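Local coordinates for profilin-2 (Mus musculus, PDB 2V8F), which binds actin and, through a separate site, proline-rich segments such as the FH1 domain of the formin mDia1, probably supplying actin for filament growth, at residues V39-I43 with V111-G115. Residue numbers count along the deposited sequence, not the author numbering.
Sequences VFQSI and VFVMG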
ATOM      1  N   VAL A  39     -14.743  -0.346   2.197  1.00 18.64           N
ATOM      2  CA  VAL A  39     -15.928  -1.151   1.910  1.00 18.71           C
ATOM      3  C   VAL A  39     -15.565  -2.440   1.184  1.00 15.07           C
ATOM      4  O   VAL A  39     -16.287  -3.417   1.330  1.00 15.83           O
ATOM      5  CB  VAL A  39     -17.033  -0.427   1.097  1.00 22.53           C
ATOM      6  CG1 VAL A  39     -17.459   0.775   1.924  1.00 25.12           C
ATOM      7  CG2 VAL A  39     -16.555  -0.076  -0.289  1.00 23.50           C
ATOM      8  N   PHE A  40     -14.453  -2.444   0.475  1.00 13.43           N
ATOM      9  CA  PHE A  40     -14.113  -3.624  -0.311  1.00 12.47           C
ATOM     10  C   PHE A  40     -13.858  -4.863   0.554  1.00 12.63           C
ATOM     11  O   PHE A  40     -14.147  -5.977   0.162  1.00 13.36           O
ATOM     12  CB  PHE A  40     -12.918  -3.391  -1.208  1.00 14.29           C
ATOM     13  CG  PHE A  40     -13.123  -2.440  -2.383  1.00 12.25           C
ATOM     14  CD1 PHE A  40     -14.338  -2.104  -2.909  1.00 14.53           C
ATOM     15  CD2 PHE A  40     -12.002  -1.895  -2.967  1.00 13.07           C
ATOM     16  CE1 PHE A  40     -14.467  -1.228  -3.984  1.00 12.00           C
ATOM     17  CE2 PHE A  40     -12.079  -1.029  -4.057  1.00 11.26           C
ATOM     18  CZ  PHE A  40     -13.314  -0.711  -4.540  1.00 13.18           C
ATOM     19  N   GLN A  41     -13.321  -4.624   1.737  1.00 14.30           N
ATOM     20  CA  GLN A  41     -13.035  -5.760   2.597  1.00 16.16           C
ATOM     21  C   GLN A  41     -14.297  -6.485   2.995  1.00 12.39           C
ATOM     22  O   GLN A  41     -14.193  -7.661   3.410  1.00 12.44           O
ATOM     23  CB  GLN A  41     -12.340  -5.167   3.833  0.60 20.10           C
ATOM     24  CG  GLN A  41     -11.842  -6.284   4.698  0.60 22.46           C
ATOM     25  CD  GLN A  41     -11.143  -5.950   5.985  0.60 25.99           C
ATOM     26  OE1 GLN A  41     -11.401  -4.939   6.635  0.60 22.88           O
ATOM     27  NE2 GLN A  41     -10.223  -6.845   6.353  0.60 29.30           N
ATOM     28  N   SER A  42     -15.481  -5.857   2.940  1.00 12.25           N
ATOM     29  CA  SER A  42     -16.726  -6.528   3.272  1.00 11.42           C
ATOM     30  C   SER A  42     -17.572  -6.879   2.053  1.00 12.06           C
ATOM     31  O   SER A  42     -18.744  -7.205   2.245  1.00 12.26           O
ATOM     32  CB  SER A  42     -17.573  -5.670   4.224  0.78 13.84           C
ATOM     33  OG  SER A  42     -16.937  -5.712   5.485  0.78 12.46           O
ATOM     34  N   ILE A  43     -16.987  -6.926   0.867  1.00 11.66           N
ATOM     35  CA  ILE A  43     -17.752  -7.464  -0.261  1.00 11.73           C
ATOM     36  C   ILE A  43     -18.160  -8.892   0.059  1.00 11.45           C
ATOM     37  O   ILE A  43     -17.394  -9.678   0.615  1.00 11.67           O
ATOM     38  CB  ILE A  43     -16.903  -7.418  -1.540  1.00 12.52           C
ATOM     39  CG1 ILE A  43     -16.809  -5.975  -2.066  1.00 12.70           C
ATOM     40  CG2 ILE A  43     -17.343  -8.412  -2.641  1.00 13.82           C
ATOM     41  CD1 ILE A  43     -15.699  -5.760  -3.092  1.00 13.07           C
ATOM     42  N   VAL A 111     -10.407  -7.464  -9.996  1.00  8.80           N
ATOM     43  CA  VAL A 111      -9.617  -6.385  -9.490  1.00  9.38           C
ATOM     44  C   VAL A 111     -10.527  -5.204  -9.219  1.00 10.14           C
ATOM     45  O   VAL A 111     -11.204  -4.765 -10.157  1.00 13.00           O
ATOM     46  CB  VAL A 111      -8.539  -5.985 -10.493  1.00 11.05           C
ATOM     47  CG1 VAL A 111      -7.759  -4.777  -9.978  1.00 13.92           C
ATOM     48  CG2 VAL A 111      -7.661  -7.187 -10.821  1.00 13.05           C
ATOM     49  N   PHE A 112     -10.578  -4.696  -7.996  1.00 10.35           N
ATOM     50  CA  PHE A 112     -11.340  -3.520  -7.630  1.00  9.58           C
ATOM     51  C   PHE A 112     -10.395  -2.384  -7.221  1.00 11.33           C
ATOM     52  O   PHE A 112      -9.477  -2.614  -6.449  1.00 11.48           O
ATOM     53  CB  PHE A 112     -12.269  -3.829  -6.442  1.00  9.68           C
ATOM     54  CG  PHE A 112     -13.457  -4.689  -6.681  1.00  9.65           C
ATOM     55  CD1 PHE A 112     -13.367  -6.076  -6.692  1.00 10.25           C
ATOM     56  CD2 PHE A 112     -14.691  -4.119  -6.900  1.00 10.92           C
ATOM     57  CE1 PHE A 112     -14.515  -6.814  -6.908  1.00  9.59           C
ATOM     58  CE2 PHE A 112     -15.830  -4.851  -7.108  1.00 11.43           C
ATOM     59  CZ  PHE A 112     -15.719  -6.241  -7.153  1.00 10.48           C
ATOM     60  N   VAL A 113     -10.701  -1.188  -7.720  1.00 10.58           N
ATOM     61  CA  VAL A 113     -10.048   0.025  -7.239  1.00 11.13           C
ATOM     62  C   VAL A 113     -11.116   1.066  -6.967  1.00 12.99           C
ATOM     63  O   VAL A 113     -12.080   1.196  -7.712  1.00 13.47           O
ATOM     64  CB  VAL A 113      -8.953   0.530  -8.215  1.00 14.13           C
ATOM     65  CG1 VAL A 113      -7.811  -0.469  -8.375  1.00 15.80           C
ATOM     66  CG2 VAL A 113      -9.580   0.850  -9.552  1.00 15.60           C
ATOM     67  N   MET A 114     -10.927   1.877  -5.938  1.00 12.04           N
ATOM     68  CA  MET A 114     -11.709   3.049  -5.637  1.00 11.98           C
ATOM     69  C   MET A 114     -10.825   4.283  -5.613  1.00 14.63           C
ATOM     70  O   MET A 114      -9.832   4.308  -4.906  1.00 15.26           O
ATOM     71  CB  MET A 114     -12.427   2.884  -4.286  1.00 13.70           C
ATOM     72  CG  MET A 114     -13.320   4.081  -3.988  1.00 15.67           C
ATOM     73  SD  MET A 114     -14.038   4.027  -2.353  1.00 18.26           S
ATOM     74  CE  MET A 114     -15.009   2.541  -2.364  1.00 21.37           C
ATOM     75  N   GLY A 115     -11.227   5.301  -6.396  1.00 15.09           N
ATOM     76  CA  GLY A 115     -10.389   6.521  -6.341  1.00 14.86           C
ATOM     77  C   GLY A 115     -10.680   7.288  -5.072  1.00 16.68           C
ATOM     78  O   GLY A 115     -11.732   7.243  -4.454  1.00 17.82           O
TER
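This is a buried hydrophobic contact in the profilin fold, where a 3-10 turn in the loop between strand 31-34 and helix 45-52 packs on one face of the central antiparallel sheet, at strand 109-114. Phe-112 and Met-114 point toward the turn; Val-113, between them, points away to the other face, where helices 5-12 and 121-137 pack. Phe-40 slots its ring between the side chains of Phe-112 and Met-114: Phe-112 CB makes a CH-pi contact over the Phe-40 ring face, 3.9 Å from its centroid, while the ring edge reaches the backbone, Phe-40 CE2 lying 3.6 Å from Met-114 N. The rings pair edge-to-face, the edge of Phe-112 toward the face of Phe-40, centroids 5.4 Å apart, planes at 52°. Glu-19, on neighbouring strand 19-24, hydrogen-bonds the backbone N atoms of Val-39 and Phe-40, tying the turn to the sheet. Val-39 CG2 meets Met-114 CE at 3.7 Å, and Ile-43 CD1 makes a CH-pi contact over the Phe-112 ring face, 4.0 Å from its centroid, 6° off the normal.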